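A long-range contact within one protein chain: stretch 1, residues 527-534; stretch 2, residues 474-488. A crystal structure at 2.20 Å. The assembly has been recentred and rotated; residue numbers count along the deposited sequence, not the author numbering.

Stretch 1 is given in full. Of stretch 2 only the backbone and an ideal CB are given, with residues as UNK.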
# COMPACT_ATOMS: atom_id res chain seq x y z
N LYS A 527 40.24 -24.20 10.52
CA LYS A 527 40.60 -22.86 10.97
C LYS A 527 41.53 -22.15 9.98
O LYS A 527 41.95 -21.02 10.22
CB LYS A 527 41.26 -22.93 12.35
CG LYS A 527 40.36 -23.54 13.41
CD LYS A 527 41.09 -23.73 14.73
CE LYS A 527 40.21 -24.42 15.76
NZ LYS A 527 38.96 -23.66 16.04
N THR A 528 41.83 -22.83 8.87
CA THR A 528 42.80 -22.37 7.89
C THR A 528 42.64 -20.90 7.50
O THR A 528 43.61 -20.15 7.47
CB THR A 528 42.71 -23.21 6.60
OG1 THR A 528 42.92 -24.60 6.92
CG2 THR A 528 43.76 -22.76 5.58
N CYS A 529 41.40 -20.51 7.22
CA CYS A 529 41.11 -19.18 6.68
C CYS A 529 41.15 -18.08 7.73
O CYS A 529 41.67 -17.00 7.48
CB CYS A 529 39.74 -19.19 6.01
SG CYS A 529 39.32 -17.64 5.20
N LEU A 530 40.59 -18.35 8.91
CA LEU A 530 40.54 -17.35 9.97
C LEU A 530 41.90 -17.17 10.65
O LEU A 530 42.20 -16.09 11.17
CB LEU A 530 39.48 -17.73 11.00
CG LEU A 530 38.04 -17.63 10.47
CD1 LEU A 530 37.06 -18.31 11.41
CD2 LEU A 530 37.66 -16.18 10.25
N ASN A 531 42.71 -18.23 10.66
CA ASN A 531 44.10 -18.11 11.09
C ASN A 531 44.81 -17.06 10.24
O ASN A 531 45.42 -16.13 10.76
CB ASN A 531 44.84 -19.45 10.97
CG ASN A 531 44.48 -20.43 12.07
OD1 ASN A 531 44.06 -20.04 13.16
ND2 ASN A 531 44.67 -21.72 11.80
N TYR A 532 44.71 -17.23 8.93
CA TYR A 532 45.36 -16.35 7.96
C TYR A 532 44.95 -14.90 8.17
O TYR A 532 45.79 -14.01 8.27
CB TYR A 532 45.01 -16.79 6.54
CG TYR A 532 45.72 -16.01 5.44
CD1 TYR A 532 47.04 -16.29 5.11
CD2 TYR A 532 45.05 -15.02 4.73
CE1 TYR A 532 47.68 -15.59 4.11
CE2 TYR A 532 45.69 -14.32 3.72
CZ TYR A 532 47.00 -14.60 3.42
OH TYR A 532 47.64 -13.91 2.42
N VAL A 533 43.64 -14.68 8.25
CA VAL A 533 43.08 -13.35 8.47
C VAL A 533 43.66 -12.69 9.72
O VAL A 533 44.08 -11.54 9.69
CB VAL A 533 41.54 -13.41 8.62
CG1 VAL A 533 40.98 -12.09 9.14
CG2 VAL A 533 40.90 -13.79 7.29
N LEU A 534 43.66 -13.42 10.83
CA LEU A 534 43.99 -12.86 12.13
C LEU A 534 45.49 -12.76 12.41
O LEU A 534 45.91 -11.96 13.26
CB LEU A 534 43.34 -13.69 13.23
CG LEU A 534 41.82 -13.60 13.33
CD1 LEU A 534 41.29 -14.75 14.15
CD2 LEU A 534 41.42 -12.27 13.95
N UNK A 474 42.07 -24.43 -4.68
CA UNK A 474 43.15 -24.90 -3.82
C UNK A 474 43.17 -24.05 -2.56
O UNK A 474 42.48 -23.03 -2.47
CB UNK A 474 44.50 -24.84 -4.54
N UNK A 475 43.98 -24.47 -1.60
CA UNK A 475 44.18 -23.71 -0.37
C UNK A 475 44.72 -22.32 -0.68
O UNK A 475 44.18 -21.32 -0.21
CB UNK A 475 45.13 -24.45 0.57
N UNK A 476 45.77 -22.25 -1.48
CA UNK A 476 46.42 -20.98 -1.79
C UNK A 476 45.48 -20.01 -2.51
O UNK A 476 45.54 -18.80 -2.28
CB UNK A 476 47.66 -21.23 -2.65
N UNK A 477 44.62 -20.54 -3.38
CA UNK A 477 43.63 -19.73 -4.08
C UNK A 477 42.67 -19.09 -3.09
O UNK A 477 42.34 -17.91 -3.20
CB UNK A 477 42.86 -20.58 -5.09
N UNK A 478 42.24 -19.88 -2.11
CA UNK A 478 41.31 -19.40 -1.10
C UNK A 478 41.91 -18.26 -0.29
O UNK A 478 41.26 -17.23 -0.07
CB UNK A 478 40.90 -20.54 -0.17
N UNK A 479 43.15 -18.44 0.16
CA UNK A 479 43.80 -17.47 1.02
C UNK A 479 44.12 -16.17 0.28
O UNK A 479 44.31 -15.13 0.90
CB UNK A 479 45.08 -18.07 1.60
N UNK A 480 44.19 -16.24 -1.05
CA UNK A 480 44.42 -15.05 -1.86
C UNK A 480 43.14 -14.25 -2.03
O UNK A 480 43.09 -13.06 -1.73
CB UNK A 480 44.99 -15.44 -3.23
N UNK A 481 42.09 -14.91 -2.51
CA UNK A 481 40.85 -14.24 -2.89
C UNK A 481 39.96 -13.91 -1.70
O UNK A 481 39.53 -12.77 -1.53
CB UNK A 481 40.07 -15.11 -3.88
N UNK A 482 39.68 -14.91 -0.88
CA UNK A 482 38.61 -14.81 0.11
C UNK A 482 38.76 -13.67 1.13
O UNK A 482 37.81 -12.94 1.37
CB UNK A 482 38.52 -16.14 0.87
N UNK A 483 39.95 -13.52 1.73
CA UNK A 483 40.08 -12.40 2.67
C UNK A 483 40.11 -11.03 1.99
O UNK A 483 39.81 -10.03 2.64
CB UNK A 483 41.35 -12.58 3.50
N UNK A 484 40.48 -10.98 0.71
CA UNK A 484 40.40 -9.72 -0.03
C UNK A 484 38.96 -9.26 -0.15
O UNK A 484 38.59 -8.19 0.32
CB UNK A 484 41.02 -9.87 -1.42
N UNK A 485 38.14 -10.09 -0.79
CA UNK A 485 36.75 -9.73 -1.05
C UNK A 485 35.97 -9.45 0.23
O UNK A 485 35.20 -8.50 0.28
CB UNK A 485 36.06 -10.85 -1.84
N UNK A 486 36.19 -10.26 1.26
CA UNK A 486 35.29 -10.29 2.40
C UNK A 486 35.71 -9.38 3.56
O UNK A 486 34.88 -9.06 4.42
CB UNK A 486 35.17 -11.73 2.91
N UNK A 487 36.97 -8.96 3.59
CA UNK A 487 37.45 -8.06 4.64
C UNK A 487 37.93 -6.73 4.08
O UNK A 487 37.57 -5.67 4.59
CB UNK A 487 38.58 -8.72 5.43
N UNK A 488 38.77 -6.79 3.04
CA UNK A 488 39.28 -5.57 2.43
C UNK A 488 38.18 -4.89 1.62
O UNK A 488 37.81 -3.75 1.90
CB UNK A 488 40.49 -5.87 1.54

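Position 474 lies just before the first turn of a helix, far from stretch 1, with an extended psi of 171°. Amides of that turn lack acceptors, so Ser, Thr, Asp or Asn would suit. It is T474, whose OG1 accepts from the backbone N of 477 at 3.2 Å, a capping bond.

At 475, CA-to-CB runs sideways, and the ideal CB stands 5.5 Å from T528 CG2. A long side chain could reach along the start of the neighbouring helix, with either an aliphatic or a polar end. R475 is extended, with its first three chi angles t, and its NE comes 3.3 Å from T528 CG2, a packing contact with no hydrogen bond.

Position 476 points away and 477 is out of reach, so stretch 1 sets little preference at either; polar residues are natural in a first helical turn. E476 places OE2 3.3 Å from R475 NH1, a salt bridge. Q477 OE1 in turn accepts a hydrogen bond from T474 N at 2.9 Å.

At 478 the bond points sideways, with nothing of stretch 1 within 5.5 Å of the ideal CB. A branched or long apolar chain could still bend toward C529. L478 does so, bringing CD2 to 4.5 Å from C529 CB.

Position 479 points toward stretch 1, its ideal CB 4.3 Å from Y532 CE2, and its CA is 6.5 Å from that of C529. The tyrosine ring offers a broad face, and T528 CG2 lies off to one side, within reach of a branched chain, so Leu, Ile or Met would fit. L479 lays its CB over that face, 4.1 Å from the centroid of the Y532 ring and 1° off the normal, a CH-pi contact. Its CD2 approaches Y532 CD1 at 3.5 Å, while CD1 reaches T528 CG2 at 4.0 Å.

Positions 480 and 481 are unconstrained by stretch 1: the first points away, the second is out of reach. They are R480 and Y481.

At 482 the ideal CB is 4.7 Å from C529 SG, which favours an apolar or aromatic partner for sulfur. F482 brings CD2 to 3.5 Å from C529 SG, in an oblique sulfur-aromatic contact.

Position 483 faces V533 CG2, 4.0 Å from the ideal CB, and Y532 CD2, at 4.6 Å. A compact apolar group suits this close approach; Ala or Val might serve, and since the backbone N makes no bond to the preceding turn, proline is also possible. P483 packs CB 4.1 Å from V533 CG2 and CG 3.8 Å from Y532 CE2. Having no amide hydrogen, it fits the kink.

Positions 484, 485 and 486 are out of reach; they are Y484, Y485 and L486.

Position 487, within a wider pi-type turn, points toward stretch 1, but its ideal CB has nothing within 5.5 Å. A longer apolar chain, such as Leu or Met, is needed to bridge the gap. L487 places CD1 a tight 3.2 Å from V533 CG1. Position 488, V488, is again out of reach.

Stretch 2 474-488: TREQLLRYFPYYLLV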
# COMPACT_ATOMS: atom_id res chain seq x y z
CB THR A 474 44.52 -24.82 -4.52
OG1 THR A 474 44.85 -23.45 -4.77
CG2 THR A 474 44.51 -25.60 -5.82
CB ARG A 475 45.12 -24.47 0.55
CG ARG A 475 45.30 -23.84 1.92
CD ARG A 475 46.16 -24.73 2.81
NE ARG A 475 46.44 -24.13 4.11
CZ ARG A 475 47.45 -23.30 4.35
NH1 ARG A 475 48.29 -22.96 3.38
NH2 ARG A 475 47.62 -22.81 5.57
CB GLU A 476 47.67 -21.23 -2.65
CG GLU A 476 48.68 -22.19 -2.02
CD GLU A 476 49.01 -21.85 -0.57
OE1 GLU A 476 49.06 -20.65 -0.23
OE2 GLU A 476 49.22 -22.80 0.22
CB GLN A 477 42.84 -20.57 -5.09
CG GLN A 477 43.53 -20.75 -6.43
CD GLN A 477 42.76 -21.65 -7.37
OE1 GLN A 477 42.41 -22.78 -7.01
NE2 GLN A 477 42.48 -21.16 -8.57
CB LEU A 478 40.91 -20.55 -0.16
CG LEU A 478 40.04 -20.15 1.03
CD1 LEU A 478 38.66 -19.73 0.56
CD2 LEU A 478 39.95 -21.28 2.03
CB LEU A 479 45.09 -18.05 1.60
CG LEU A 479 44.93 -18.90 2.87
CD1 LEU A 479 44.08 -20.14 2.62
CD2 LEU A 479 46.30 -19.30 3.41
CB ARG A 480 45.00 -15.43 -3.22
CG ARG A 480 45.17 -14.24 -4.16
CD ARG A 480 45.84 -14.63 -5.47
NE ARG A 480 47.13 -15.27 -5.27
CZ ARG A 480 48.22 -14.66 -4.82
NH1 ARG A 480 48.19 -13.37 -4.49
NH2 ARG A 480 49.35 -15.34 -4.67
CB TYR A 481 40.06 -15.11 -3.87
CG TYR A 481 40.73 -15.33 -5.21
CD1 TYR A 481 41.30 -14.28 -5.91
CD2 TYR A 481 40.80 -16.60 -5.76
CE1 TYR A 481 41.91 -14.49 -7.14
CE2 TYR A 481 41.40 -16.82 -6.98
CZ TYR A 481 41.96 -15.77 -7.66
OH TYR A 481 42.57 -15.99 -8.88
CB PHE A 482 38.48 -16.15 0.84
CG PHE A 482 37.23 -16.27 1.66
CD1 PHE A 482 36.07 -16.74 1.09
CD2 PHE A 482 37.22 -15.92 3.00
CE1 PHE A 482 34.91 -16.86 1.83
CE2 PHE A 482 36.07 -16.03 3.75
CZ PHE A 482 34.91 -16.51 3.16
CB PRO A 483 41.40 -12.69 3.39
CG PRO A 483 42.15 -13.59 2.48
CD PRO A 483 41.13 -14.41 1.76
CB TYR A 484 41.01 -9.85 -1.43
CG TYR A 484 40.60 -8.73 -2.37
CD1 TYR A 484 41.00 -7.42 -2.14
CD2 TYR A 484 39.80 -8.99 -3.49
CE1 TYR A 484 40.63 -6.39 -3.00
CE2 TYR A 484 39.43 -7.96 -4.35
CZ TYR A 484 39.84 -6.68 -4.10
OH TYR A 484 39.46 -5.67 -4.95
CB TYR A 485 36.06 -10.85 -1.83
CG TYR A 485 36.54 -11.00 -3.25
CD1 TYR A 485 36.09 -10.15 -4.25
CD2 TYR A 485 37.44 -12.00 -3.60
CE1 TYR A 485 36.54 -10.29 -5.56
CE2 TYR A 485 37.89 -12.14 -4.90
CZ TYR A 485 37.43 -11.28 -5.88
OH TYR A 485 37.87 -11.42 -7.17
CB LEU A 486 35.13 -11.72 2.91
CG LEU A 486 34.10 -11.97 4.01
CD1 LEU A 486 32.73 -11.40 3.65
CD2 LEU A 486 33.99 -13.46 4.29
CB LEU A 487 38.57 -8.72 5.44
CG LEU A 487 38.11 -9.83 6.39
CD1 LEU A 487 39.29 -10.68 6.81
CD2 LEU A 487 37.42 -9.25 7.61
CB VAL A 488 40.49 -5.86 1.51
CG1 VAL A 488 40.98 -4.57 0.84
CG2 VAL A 488 41.62 -6.50 2.30
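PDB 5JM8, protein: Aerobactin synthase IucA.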